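Local coordinates for DUF411 domain-containing protein (Pseudomonas aeruginosa, PDB 6WIS) that carries a cysteine-bridged cluster of four copper ions and, as a copper resistance protein, probably helps the bacterium withstand excess copper, at residues A[5-10]-A[18-23]; A[36-41]-A[54-59]; A[46-51]-A[61-66]; A[89-94]-A[104-109]. All coordinates share one frame; numbering follows the deposited sequence.

Contact 1 of 4, residues A[5-10]-A[18-23]. With ZN (zinc ion), chain J; ZN (zinc ion), chain K.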
loop_
_atom_site.group_PDB
_atom_site.type_symbol
_atom_site.label_atom_id
_atom_site.label_comp_id
_atom_site.label_asym_id
_atom_site.label_seq_id
_atom_site.Cartn_x
_atom_site.Cartn_y
_atom_site.Cartn_z
ATOM N N ILE A 5 -5.727 -7.486 -6.613
ATOM C CA ILE A 5 -4.970 -6.236 -6.528
ATOM C C ILE A 5 -3.844 -6.261 -7.564
ATOM O O ILE A 5 -3.188 -7.287 -7.762
ATOM C CB ILE A 5 -4.444 -5.985 -5.089
ATOM C CG1 ILE A 5 -3.767 -4.599 -4.973
ATOM C CG2 ILE A 5 -3.539 -7.122 -4.599
ATOM C CD1 ILE A 5 -3.474 -4.183 -3.533
ATOM N N ASP A 6 -3.643 -5.145 -8.261
ATOM C CA ASP A 6 -2.541 -5.025 -9.214
ATOM C C ASP A 6 -1.443 -4.137 -8.634
ATOM O O ASP A 6 -1.714 -3.022 -8.184
ATOM C CB ASP A 6 -3.010 -4.459 -10.558
ATOM C CG ASP A 6 -1.938 -4.596 -11.651
ATOM O OD1 ASP A 6 -1.374 -5.719 -11.816
ATOM O OD2 ASP A 6 -1.664 -3.591 -12.344
ATOM N N VAL A 7 -0.209 -4.629 -8.642
ATOM C CA VAL A 7 0.900 -3.979 -7.945
ATOM C C VAL A 7 1.953 -3.524 -8.955
ATOM O O VAL A 7 2.451 -4.330 -9.758
ATOM C CB VAL A 7 1.515 -4.904 -6.889
ATOM C CG1 VAL A 7 2.678 -4.196 -6.171
ATOM C CG2 VAL A 7 0.422 -5.325 -5.881
ATOM N N HIS A 8 2.289 -2.236 -8.905
ATOM C CA HIS A 8 3.432 -1.667 -9.618
ATOM C C HIS A 8 4.541 -1.485 -8.594
ATOM O O HIS A 8 4.353 -0.760 -7.610
ATOM C CB HIS A 8 3.089 -0.316 -10.262
ATOM C CG HIS A 8 1.722 -0.249 -10.862
ATOM N ND1 HIS A 8 1.507 -0.211 -12.224
ATOM C CD2 HIS A 8 0.495 -0.201 -10.286
ATOM C CE1 HIS A 8 0.209 -0.153 -12.464
ATOM N NE2 HIS A 8 -0.429 -0.149 -11.305
ATOM N N ARG A 9 5.682 -2.149 -8.797
ATOM C CA ARG A 9 6.704 -2.167 -7.755
ATOM C C ARG A 9 8.073 -1.749 -8.284
ATOM O O ARG A 9 8.404 -1.954 -9.454
ATOM C CB ARG A 9 6.798 -3.550 -7.091
ATOM C CG ARG A 9 7.114 -4.700 -8.047
ATOM C CD ARG A 9 7.338 -6.004 -7.284
ATOM N NE ARG A 9 7.345 -7.169 -8.156
ATOM C CZ ARG A 9 8.441 -7.785 -8.610
ATOM N NH1 ARG A 9 9.651 -7.347 -8.286
ATOM N NH2 ARG A 9 8.319 -8.858 -9.384
ATOM N N ASP A 10 8.861 -1.163 -7.382
ATOM C CA ASP A 10 10.235 -0.763 -7.669
ATOM C C ASP A 10 11.067 -1.947 -8.141
ATOM O O ASP A 10 10.894 -3.081 -7.675
ATOM C CB ASP A 10 10.868 -0.167 -6.423
ATOM C CG ASP A 10 10.548 1.298 -6.257
ATOM O OD1 ASP A 10 9.859 1.858 -7.139
ATOM O OD2 ASP A 10 10.992 1.892 -5.254
ATOM N N ASP A 18 7.847 -9.641 -0.822
ATOM C CA ASP A 18 7.406 -10.230 0.438
ATOM C C ASP A 18 6.007 -9.739 0.803
ATOM O O ASP A 18 5.153 -10.525 1.227
ATOM C CB ASP A 18 8.431 -9.884 1.544
ATOM C CG ASP A 18 8.182 -10.631 2.874
ATOM O OD1 ASP A 18 7.520 -11.671 2.907
ATOM O OD2 ASP A 18 8.679 -10.180 3.909
ATOM N N TRP A 19 5.755 -8.436 0.642
ATOM C CA TRP A 19 4.407 -7.912 0.877
ATOM C C TRP A 19 3.372 -8.604 -0.017
ATOM O O TRP A 19 2.281 -8.969 0.442
ATOM C CB TRP A 19 4.414 -6.408 0.643
ATOM C CG TRP A 19 3.140 -5.704 0.842
ATOM C CD1 TRP A 19 2.545 -5.409 2.034
ATOM C CD2 TRP A 19 2.303 -5.144 -0.182
ATOM N NE1 TRP A 19 1.373 -4.693 1.812
ATOM C CE2 TRP A 19 1.220 -4.505 0.461
ATOM C CE3 TRP A 19 2.377 -5.102 -1.584
ATOM C CZ2 TRP A 19 0.219 -3.832 -0.250
ATOM C CZ3 TRP A 19 1.375 -4.429 -2.295
ATOM C CH2 TRP A 19 0.308 -3.816 -1.630
ATOM N N ILE A 20 3.709 -8.815 -1.292
ATOM C CA ILE A 20 2.813 -9.548 -2.182
ATOM C C ILE A 20 2.526 -10.945 -1.621
ATOM O O ILE A 20 1.387 -11.430 -1.675
ATOM C CB ILE A 20 3.416 -9.594 -3.596
ATOM C CG1 ILE A 20 3.338 -8.199 -4.228
ATOM C CG2 ILE A 20 2.749 -10.670 -4.445
ATOM C CD1 ILE A 20 4.052 -8.088 -5.588
ATOM N N LYS A 21 3.536 -11.592 -1.028
ATOM C CA LYS A 21 3.311 -12.942 -0.508
ATOM C C LYS A 21 2.402 -12.925 0.715
ATOM O O LYS A 21 1.575 -13.821 0.871
ATOM C CB LYS A 21 4.653 -13.629 -0.216
ATOM C CG LYS A 21 5.343 -14.104 -1.502
ATOM C CD LYS A 21 6.732 -14.709 -1.294
ATOM C CE LYS A 21 6.650 -16.036 -0.550
ATOM N NZ LYS A 21 7.943 -16.791 -0.518
ATOM N N HIS A 22 2.494 -11.886 1.553
ATOM C CA HIS A 22 1.567 -11.725 2.675
ATOM C C HIS A 22 0.135 -11.495 2.198
ATOM O O HIS A 22 -0.822 -11.989 2.818
ATOM C CB HIS A 22 2.008 -10.551 3.567
ATOM C CG HIS A 22 3.221 -10.831 4.397
ATOM N ND1 HIS A 22 3.166 -10.982 5.764
ATOM C CD2 HIS A 22 4.525 -10.970 4.057
ATOM C CE1 HIS A 22 4.381 -11.201 6.232
ATOM N NE2 HIS A 22 5.222 -11.206 5.218
ATOM N N LEU A 23 -0.042 -10.709 1.132
ATOM C CA LEU A 23 -1.378 -10.513 0.576
ATOM C C LEU A 23 -1.949 -11.820 0.056
ATOM O O LEU A 23 -3.115 -12.141 0.307
ATOM C CB LEU A 23 -1.358 -9.465 -0.550
ATOM C CG LEU A 23 -0.962 -8.032 -0.174
ATOM C CD1 LEU A 23 -1.121 -7.122 -1.373
ATOM C CD2 LEU A 23 -1.791 -7.523 0.993
HETATM ZN ZN ZN J . 7.228 -11.459 5.180
HETATM ZN ZN ZN K . 3.019 -0.286 -13.664
#
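Val7 meets Trp19 and Ile20 in the middle of an apolar interface between strand 4-9 and helix 14-24, two elements of a beta-alpha-beta unit completed by strand 29-34. The segments run nearly antiparallel, 171° between their directions.

The packing is aliphatic and aromatic. Both Val7 methyls touch the indole at Trp19 CZ3, CG2 at 3.8 Å and CG1 at 4.1 Å; Val7 CG1 also meets Ile20 CD1, these two side chains passing each other in opposite directions. Ile5 CG2 sits 4.0 Å from Leu23 CD1, the side chains crossing at about a right angle. Leu23 CD1 lies over one face of the Trp19 indole, offset toward its rim. Ile5 and Val7, beta-branched residues at home in a strand, alternate so that both face the helix. Arg9 joins through its aliphatic part, CD being 4.2 Å from Ile20 CD1, while its NE forms a salt bridge with Asp32. Trp19 NE1 is satisfied by Val68 O.

Metal binding is kept apart from this packing. His8 ND1 holds one zinc ion at 2.1 Å, together with His33 and Glu35. One helical turn brings Asp18 and His22 to a second zinc: both carboxylate oxygens bind it, His22 NE2 does so at 2.0 Å, and Glu98 completes the site.

No hydrogen bond links strand to helix across this contact, so cohesion here comes from hydrophobic burial and dispersion, with the coordinating groups directed elsewhere.

Contact 2 of 4, residues A[36-41]-A[54-59]. With CU (copper (II) ion), chain C; CU (copper (II) ion), chain D.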
loop_
_atom_site.group_PDB
_atom_site.type_symbol
_atom_site.label_atom_id
_atom_site.label_comp_id
_atom_site.label_asym_id
_atom_site.label_seq_id
_atom_site.Cartn_x
_atom_site.Cartn_y
_atom_site.Cartn_z
ATOM N N ALA A 36 8.234 0.732 -14.986
ATOM C CA ALA A 36 9.122 1.565 -15.800
ATOM C C ALA A 36 8.975 3.051 -15.504
ATOM O O ALA A 36 9.959 3.787 -15.604
ATOM C CB ALA A 36 8.866 1.330 -17.293
ATOM N N ASP A 37 7.758 3.535 -15.140
ATOM C CA ASP A 37 7.551 4.977 -14.923
ATOM C C ASP A 37 6.720 5.159 -13.653
ATOM O O ASP A 37 5.497 5.344 -13.699
ATOM C CB ASP A 37 6.893 5.648 -16.125
ATOM C CG ASP A 37 7.188 7.157 -16.189
ATOM O OD1 ASP A 37 7.378 7.808 -15.123
ATOM O OD2 ASP A 37 7.238 7.684 -17.320
HETATM N N MSE A 38 7.405 5.138 -12.518
HETATM C CA MSE A 38 6.726 5.139 -11.237
HETATM C C MSE A 38 6.171 6.529 -10.891
HETATM O O MSE A 38 5.110 6.630 -10.272
HETATM C CB MSE A 38 7.657 4.639 -10.129
HETATM C CG MSE A 38 6.947 4.545 -8.788
HETATM SE SE MSE A 38 5.580 3.112 -8.824
HETATM C CE MSE A 38 6.745 1.662 -8.304
ATOM N N SER A 39 6.883 7.589 -11.296
ATOM C CA SER A 39 6.345 8.945 -11.161
ATOM C C SER A 39 4.987 9.086 -11.840
ATOM O O SER A 39 4.043 9.646 -11.263
ATOM C CB SER A 39 7.328 9.964 -11.740
ATOM O OG SER A 39 8.278 10.311 -10.757
ATOM N N ALA A 40 4.875 8.610 -13.081
ATOM C CA ALA A 40 3.592 8.653 -13.779
ATOM C C ALA A 40 2.533 7.848 -13.035
ATOM O O ALA A 40 1.378 8.280 -12.922
ATOM C CB ALA A 40 3.737 8.121 -15.207
ATOM N N VAL A 41 2.902 6.662 -12.537
ATOM C CA VAL A 41 1.914 5.812 -11.878
ATOM C C VAL A 41 1.382 6.510 -10.634
ATOM O O VAL A 41 0.172 6.609 -10.421
ATOM C CB VAL A 41 2.511 4.430 -11.537
ATOM C CG1 VAL A 41 1.539 3.657 -10.642
ATOM C CG2 VAL A 41 2.807 3.632 -12.804
ATOM N N CYS A 54 7.733 2.276 -1.895
ATOM C CA CYS A 54 8.470 1.461 -2.861
ATOM C C CYS A 54 7.572 0.735 -3.867
ATOM O O CYS A 54 8.078 0.139 -4.833
ATOM C CB CYS A 54 9.307 0.435 -2.085
ATOM S SG CYS A 54 8.270 -0.371 -0.804
ATOM N N HIS A 55 6.261 0.719 -3.648
ATOM C CA HIS A 55 5.358 0.077 -4.598
ATOM C C HIS A 55 3.988 0.741 -4.491
ATOM O O HIS A 55 3.679 1.385 -3.493
ATOM C CB HIS A 55 5.243 -1.434 -4.332
ATOM C CG HIS A 55 4.603 -1.768 -3.013
ATOM N ND1 HIS A 55 5.311 -2.269 -1.940
ATOM C CD2 HIS A 55 3.317 -1.656 -2.590
ATOM C CE1 HIS A 55 4.496 -2.458 -0.915
ATOM N NE2 HIS A 55 3.282 -2.073 -1.275
ATOM N N THR A 56 3.160 0.555 -5.517
ATOM C CA THR A 56 1.814 1.126 -5.549
ATOM C C THR A 56 0.857 0.041 -6.027
ATOM O O THR A 56 1.028 -0.478 -7.132
ATOM C CB THR A 56 1.726 2.342 -6.476
ATOM O OG1 THR A 56 2.722 3.317 -6.108
ATOM C CG2 THR A 56 0.335 2.978 -6.366
ATOM N N GLY A 57 -0.117 -0.333 -5.180
ATOM C CA GLY A 57 -1.158 -1.268 -5.569
ATOM C C GLY A 57 -2.430 -0.535 -5.981
ATOM O O GLY A 57 -2.626 0.622 -5.614
ATOM N N VAL A 58 -3.278 -1.203 -6.770
ATOM C CA VAL A 58 -4.569 -0.640 -7.180
ATOM C C VAL A 58 -5.630 -1.700 -6.958
ATOM O O VAL A 58 -5.522 -2.817 -7.485
ATOM C CB VAL A 58 -4.594 -0.172 -8.650
ATOM C CG1 VAL A 58 -5.920 0.579 -8.932
ATOM C CG2 VAL A 58 -3.407 0.757 -8.948
ATOM N N ILE A 59 -6.657 -1.366 -6.182
ATOM C CA ILE A 59 -7.725 -2.327 -5.931
ATOM C C ILE A 59 -9.041 -1.579 -6.049
ATOM O O ILE A 59 -9.236 -0.559 -5.380
ATOM C CB ILE A 59 -7.610 -3.036 -4.561
ATOM C CG1 ILE A 59 -8.816 -3.972 -4.342
ATOM C CG2 ILE A 59 -7.467 -2.031 -3.384
ATOM C CD1 ILE A 59 -8.525 -5.136 -3.368
HETATM CU CU CU C . 7.485 -2.059 -2.081
HETATM CU CU CU D . 9.099 -2.222 0.265
#
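Met38, modelled as selenomethionine, and Val41 from the first turn of helix 38-45 pack on Thr56 of strand 55-59, a helix laid against the mixed sheet. Met38 SE is 3.9 Å from Thr56 OG1, and the Met38 CE methyl lies 4.0 Å from the carbonyl O of Cys54. The Met38 chain leaves the backbone with CG anti to N (chi1 -176°), then bends at its next two torsions, which lays the flexible selenoether across the start of the strand. Val41 CG1 adds a looser touch, 4.4 Å from Thr56 CB.

Thr56 is suited to this place because it has a methyl-bearing branched body and a hydroxyl that is satisfied beyond the two segments, by Glu65 and by Lys42 NZ. The helix itself starts at Asp37, the N-cap, whose OD1 accepts a weak 3.3 Å bond from Ala40 N.

Cys54 and His55 point their side chains away from the helix, into the copper cluster. Cys16 shares a copper ion with both, whereas Cys15 and His67 join Cys54 at another. Cys54 SG bridges these two coppers at 2.3 Å each, and His55 ND1 binds the first at 2.2 Å.

Contact 3 of 4, residues A[46-51]-A[61-66]; sequences GVPYSM and GKFVEG
Glu65 and Phe63 of strand 62-65 receive Val47, the second residue of the loop that follows helix 38-45. From its CB, the Glu65 side chain sets out with CG anti to the backbone N (chi1 -176°). CG comes 3.4 Å from Met51 O and also touches Val47 CG1 at 3.8 Å. Met51 O is buried by this contact and has no hydrogen-bonding partner in the model. A bend at chi2 (69°) then turns CD back beside Val47 CG1. At the tip, OE1 lies 3.7 Å from Val47 CG2 and has Thr56 as its polar partner, while OE2 accepts from Ser53 N and forms a salt bridge with Lys42. A buried carboxylate is thus paired on both oxygens, which would be consistent with a charged state.

Both methyls of Val47 are used: CG1 against Glu65 and CG2 over Phe63. CG2 stands over the centre of the Phe63 ring in a CH-pi contact, 3.9 Å from the centroid and 12° off the normal. Gly46 O approaches the same ring obliquely, 3.8 Å from Phe63 CE2, and Pro48 CD is 4.4 Å from Phe63 CZ.

Gly46 makes the sharp exit possible: with positive phi it avoids the clash a CB would have with the preceding carbonyl. It is the C-prime residue of a Schellman motif, and the loop leaving that helix end is packed onto a sheet strand.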
loop_
_atom_site.group_PDB
_atom_site.type_symbol
_atom_site.label_atom_id
_atom_site.label_comp_id
_atom_site.label_asym_id
_atom_site.label_seq_id
_atom_site.Cartn_x
_atom_site.Cartn_y
_atom_site.Cartn_z
ATOM N N GLY A 46 -2.864 9.920 -7.856
ATOM C CA GLY A 46 -3.051 10.915 -6.827
ATOM C C GLY A 46 -2.324 10.637 -5.532
ATOM O O GLY A 46 -2.741 11.130 -4.479
ATOM N N VAL A 47 -1.237 9.871 -5.570
ATOM C CA VAL A 47 -0.466 9.640 -4.352
ATOM C C VAL A 47 0.274 10.925 -4.010
ATOM O O VAL A 47 1.066 11.401 -4.834
ATOM C CB VAL A 47 0.531 8.484 -4.515
ATOM C CG1 VAL A 47 1.333 8.297 -3.203
ATOM C CG2 VAL A 47 -0.188 7.194 -4.974
ATOM N N PRO A 48 0.087 11.496 -2.819
ATOM C CA PRO A 48 0.779 12.749 -2.490
ATOM C C PRO A 48 2.287 12.580 -2.468
ATOM O O PRO A 48 2.825 11.570 -1.997
ATOM C CB PRO A 48 0.245 13.101 -1.093
ATOM C CG PRO A 48 -1.048 12.323 -0.979
ATOM C CD PRO A 48 -0.742 11.036 -1.694
ATOM N N TYR A 49 2.953 13.621 -2.941
ATOM C CA TYR A 49 4.393 13.730 -3.096
ATOM C C TYR A 49 5.195 13.008 -2.012
ATOM O O TYR A 49 5.880 12.018 -2.302
ATOM C CB TYR A 49 4.724 15.232 -3.164
ATOM C CG TYR A 49 6.163 15.566 -3.434
ATOM C CD1 TYR A 49 6.824 15.051 -4.543
ATOM C CD2 TYR A 49 6.857 16.426 -2.593
ATOM C CE1 TYR A 49 8.158 15.362 -4.796
ATOM C CE2 TYR A 49 8.184 16.746 -2.837
ATOM C CZ TYR A 49 8.828 16.216 -3.935
ATOM O OH TYR A 49 10.144 16.536 -4.166
ATOM N N SER A 50 5.113 13.461 -0.758
ATOM C CA SER A 50 5.914 12.858 0.304
ATOM C C SER A 50 5.172 11.747 1.039
ATOM O O SER A 50 5.407 11.519 2.239
ATOM C CB SER A 50 6.384 13.925 1.293
ATOM O OG SER A 50 5.368 14.154 2.263
HETATM N N MSE A 51 4.324 11.043 0.315
HETATM C CA MSE A 51 3.619 9.898 0.915
HETATM C C MSE A 51 3.981 8.663 0.096
HETATM O O MSE A 51 3.397 7.647 0.333
HETATM C CB MSE A 51 2.118 10.147 0.906
HETATM C CG MSE A 51 1.551 10.255 2.288
HETATM SE SE MSE A 51 -0.339 10.643 2.326
HETATM C CE MSE A 51 -0.523 12.135 3.548
ATOM N N GLY A 61 -10.190 0.524 -7.916
ATOM C CA GLY A 61 -10.057 1.926 -8.195
ATOM C C GLY A 61 -9.266 2.745 -7.194
ATOM O O GLY A 61 -8.948 3.903 -7.492
ATOM N N LYS A 62 -8.933 2.200 -6.024
ATOM C CA LYS A 62 -8.250 2.960 -4.982
ATOM C C LYS A 62 -6.787 2.532 -4.899
ATOM O O LYS A 62 -6.456 1.371 -5.175
ATOM C CB LYS A 62 -8.937 2.749 -3.637
ATOM C CG LYS A 62 -10.461 2.933 -3.701
ATOM C CD LYS A 62 -11.077 2.866 -2.314
ATOM C CE LYS A 62 -12.586 3.193 -2.377
ATOM N NZ LYS A 62 -13.075 3.310 -0.986
ATOM N N PHE A 63 -5.908 3.467 -4.533
ATOM C CA PHE A 63 -4.481 3.148 -4.469
ATOM C C PHE A 63 -4.087 2.659 -3.075
ATOM O O PHE A 63 -4.682 3.033 -2.064
ATOM C CB PHE A 63 -3.595 4.339 -4.886
ATOM C CG PHE A 63 -3.629 5.536 -3.947
ATOM C CD1 PHE A 63 -2.925 5.529 -2.749
ATOM C CD2 PHE A 63 -4.298 6.697 -4.320
ATOM C CE1 PHE A 63 -2.943 6.624 -1.919
ATOM C CE2 PHE A 63 -4.308 7.801 -3.505
ATOM C CZ PHE A 63 -3.634 7.771 -2.305
ATOM N N VAL A 64 -3.060 1.817 -3.042
ATOM C CA VAL A 64 -2.528 1.213 -1.821
ATOM C C VAL A 64 -1.031 1.472 -1.907
ATOM O O VAL A 64 -0.335 0.825 -2.690
ATOM C CB VAL A 64 -2.823 -0.290 -1.727
ATOM C CG1 VAL A 64 -2.179 -0.895 -0.464
ATOM C CG2 VAL A 64 -4.380 -0.565 -1.760
ATOM N N GLU A 65 -0.546 2.467 -1.177
ATOM C CA GLU A 65 0.831 2.924 -1.306
ATOM C C GLU A 65 1.658 2.301 -0.191
ATOM O O GLU A 65 1.400 2.547 0.990
ATOM C CB GLU A 65 0.904 4.452 -1.250
ATOM C CG GLU A 65 2.305 5.018 -1.471
ATOM C CD GLU A 65 2.806 4.818 -2.901
ATOM O OE1 GLU A 65 1.967 4.453 -3.750
ATOM O OE2 GLU A 65 4.027 5.024 -3.181
ATOM N N GLY A 66 2.626 1.485 -0.557
ATOM C CA GLY A 66 3.499 0.939 0.464
ATOM C C GLY A 66 2.950 -0.273 1.212
ATOM O O GLY A 66 2.018 -0.979 0.786
#

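Contact 4 of 4, residues A[89-94]-A[104-109]; sequences GMPVGS and DAYQVV. With CU (copper (II) ion), chain F.
Pro91 to Ser94 form a type II beta turn that lies against Asp104 and Tyr106, where the chain enters strand 106-111. Just ahead of the turn, Met90, a selenomethionine here, faces away from this contact and binds a copper ion through SE at 2.4 Å; Cys15 and Met97 bind the same ion.

Pro91, at the first position of the turn, lays its puckered, conformationally restricted ring against the base of Tyr106, with Pro91 CG 3.7 Å from Tyr106 CB and the two side chains crossing at about a right angle. Val92 follows and pairs with Asp104 through two hydrogen bonds. Its N-H gives a fairly straight bond to Asp104 OD2 (2.9 Å, 162°), arriving on the anti side of the carboxylate and somewhat out of its plane. In return Asp104 N donates to Val92 O at 2.8 Å, a more bent bond of 136°. An aspartate fits here because its short side chain can return to a main-chain N-H while its own N-H is engaged.

Gly93 has the positive phi needed at the third position of a type II turn. Ser94 closes the turn twice on Pro91 O, by its N and by its OG, the latter at 2.8 Å. Its CB meanwhile lies over one face of the Tyr106 ring, 4.1 Å from the centroid in a CH-pi contact. A water at the edge of this ring joins the two segments, donating to Gly93 O at 3.1 Å and standing 2.8 Å from Tyr106 OH.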
loop_
_atom_site.group_PDB
_atom_site.type_symbol
_atom_site.label_atom_id
_atom_site.label_comp_id
_atom_site.label_asym_id
_atom_site.label_seq_id
_atom_site.Cartn_x
_atom_site.Cartn_y
_atom_site.Cartn_z
ATOM N N GLY A 89 7.161 5.660 2.879
ATOM C CA GLY A 89 8.459 5.111 3.222
ATOM C C GLY A 89 8.430 3.595 3.339
ATOM O O GLY A 89 7.643 2.895 2.680
HETATM N N MSE A 90 9.304 3.074 4.193
HETATM C CA MSE A 90 9.349 1.636 4.419
HETATM C C MSE A 90 9.676 1.360 5.869
HETATM O O MSE A 90 10.814 1.021 6.188
HETATM C CB MSE A 90 10.387 0.952 3.512
HETATM C CG MSE A 90 10.210 1.143 2.014
HETATM SE SE MSE A 90 11.609 0.232 0.942
HETATM C CE MSE A 90 13.196 1.134 1.659
ATOM N N PRO A 91 8.682 1.508 6.747
ATOM C CA PRO A 91 8.932 1.308 8.186
ATOM C C PRO A 91 9.204 -0.156 8.486
ATOM O O PRO A 91 8.479 -1.043 8.025
ATOM C CB PRO A 91 7.638 1.787 8.848
ATOM C CG PRO A 91 6.608 1.720 7.765
ATOM C CD PRO A 91 7.320 1.993 6.477
ATOM N N VAL A 92 10.271 -0.405 9.244
ATOM C CA VAL A 92 10.594 -1.781 9.619
ATOM C C VAL A 92 9.484 -2.317 10.521
ATOM O O VAL A 92 8.960 -1.603 11.380
ATOM C CB VAL A 92 11.975 -1.845 10.305
ATOM C CG1 VAL A 92 12.270 -3.258 10.821
ATOM C CG2 VAL A 92 13.070 -1.433 9.346
ATOM N N GLY A 93 9.104 -3.571 10.318
ATOM C CA GLY A 93 8.028 -4.180 11.067
ATOM C C GLY A 93 6.685 -4.170 10.364
ATOM O O GLY A 93 5.779 -4.905 10.776
ATOM N N SER A 94 6.528 -3.361 9.322
ATOM C CA SER A 94 5.314 -3.431 8.524
ATOM C C SER A 94 5.347 -4.699 7.672
ATOM O O SER A 94 6.418 -5.282 7.453
ATOM C CB SER A 94 5.171 -2.174 7.665
ATOM O OG SER A 94 6.203 -2.067 6.693
ATOM N N ASP A 104 9.589 0.218 13.358
ATOM C CA ASP A 104 9.340 1.654 13.306
ATOM C C ASP A 104 7.849 1.892 13.509
ATOM O O ASP A 104 7.022 1.301 12.808
ATOM C CB ASP A 104 9.778 2.239 11.962
ATOM C CG ASP A 104 11.280 2.190 11.751
ATOM O OD1 ASP A 104 12.012 2.701 12.626
ATOM O OD2 ASP A 104 11.725 1.659 10.702
ATOM N N ALA A 105 7.496 2.740 14.464
ATOM C CA ALA A 105 6.114 3.189 14.558
ATOM C C ALA A 105 5.635 3.699 13.199
ATOM O O ALA A 105 6.390 4.336 12.465
ATOM C CB ALA A 105 5.996 4.293 15.616
ATOM N N TYR A 106 4.374 3.428 12.860
ATOM C CA TYR A 106 3.840 3.930 11.593
ATOM C C TYR A 106 2.319 3.961 11.646
ATOM O O TYR A 106 1.691 3.335 12.501
ATOM C CB TYR A 106 4.320 3.094 10.386
ATOM C CG TYR A 106 3.730 1.685 10.268
ATOM C CD1 TYR A 106 4.295 0.614 10.957
ATOM C CD2 TYR A 106 2.630 1.431 9.437
ATOM C CE1 TYR A 106 3.764 -0.667 10.845
ATOM C CE2 TYR A 106 2.082 0.143 9.316
ATOM C CZ TYR A 106 2.659 -0.892 10.018
ATOM O OH TYR A 106 2.147 -2.158 9.906
ATOM N N GLN A 107 1.744 4.715 10.716
ATOM C CA GLN A 107 0.305 4.801 10.532
ATOM C C GLN A 107 -0.044 4.433 9.095
ATOM O O GLN A 107 0.749 4.634 8.166
ATOM C CB GLN A 107 -0.220 6.216 10.833
ATOM C CG GLN A 107 0.272 6.826 12.156
ATOM C CD GLN A 107 -0.042 8.319 12.271
ATOM O OE1 GLN A 107 0.268 9.103 11.372
ATOM N NE2 GLN A 107 -0.657 8.710 13.372
ATOM N N VAL A 108 -1.225 3.873 8.920
ATOM C CA VAL A 108 -1.840 3.762 7.605
ATOM C C VAL A 108 -2.738 4.984 7.424
ATOM O O VAL A 108 -3.673 5.203 8.201
ATOM C CB VAL A 108 -2.643 2.458 7.472
ATOM C CG1 VAL A 108 -3.365 2.444 6.121
ATOM C CG2 VAL A 108 -1.719 1.240 7.633
ATOM N N VAL A 109 -2.439 5.800 6.428
ATOM C CA VAL A 109 -3.083 7.095 6.257
ATOM C C VAL A 109 -4.075 7.002 5.093
ATOM O O VAL A 109 -3.683 6.829 3.933
ATOM C CB VAL A 109 -2.042 8.197 6.033
ATOM C CG1 VAL A 109 -2.722 9.568 5.925
ATOM C CG2 VAL A 109 -0.993 8.180 7.157
HETATM CU CU CU F . 11.773 -2.012 1.827
HETATM O O HOH W 1 2.938 -4.149 11.748
#

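Overall arrangement
All four contacts reach one mixed sheet. Contact 1 closes before contact 2 opens, contacts 2 and 3 interleave along the chain, and contact 4 comes last. Strands 4-9, 55-59 and 62-65 lie side by side, so contact 2 adjoins contact 1, their centres about 11 Å apart, and contact 3, about 8 Å away. Contacts 1 and 3 fall on opposite sides of the chain's centre, whereas strand 106-111 of contact 4 lies beyond strand 84-86. Contacts 2 and 4 have centres about 18 Å apart yet meet at Cys54 SG and Met90 CG, beside the copper ions: the starts of helix 14-24 and strand 55-59 and several loops converge to build the cluster.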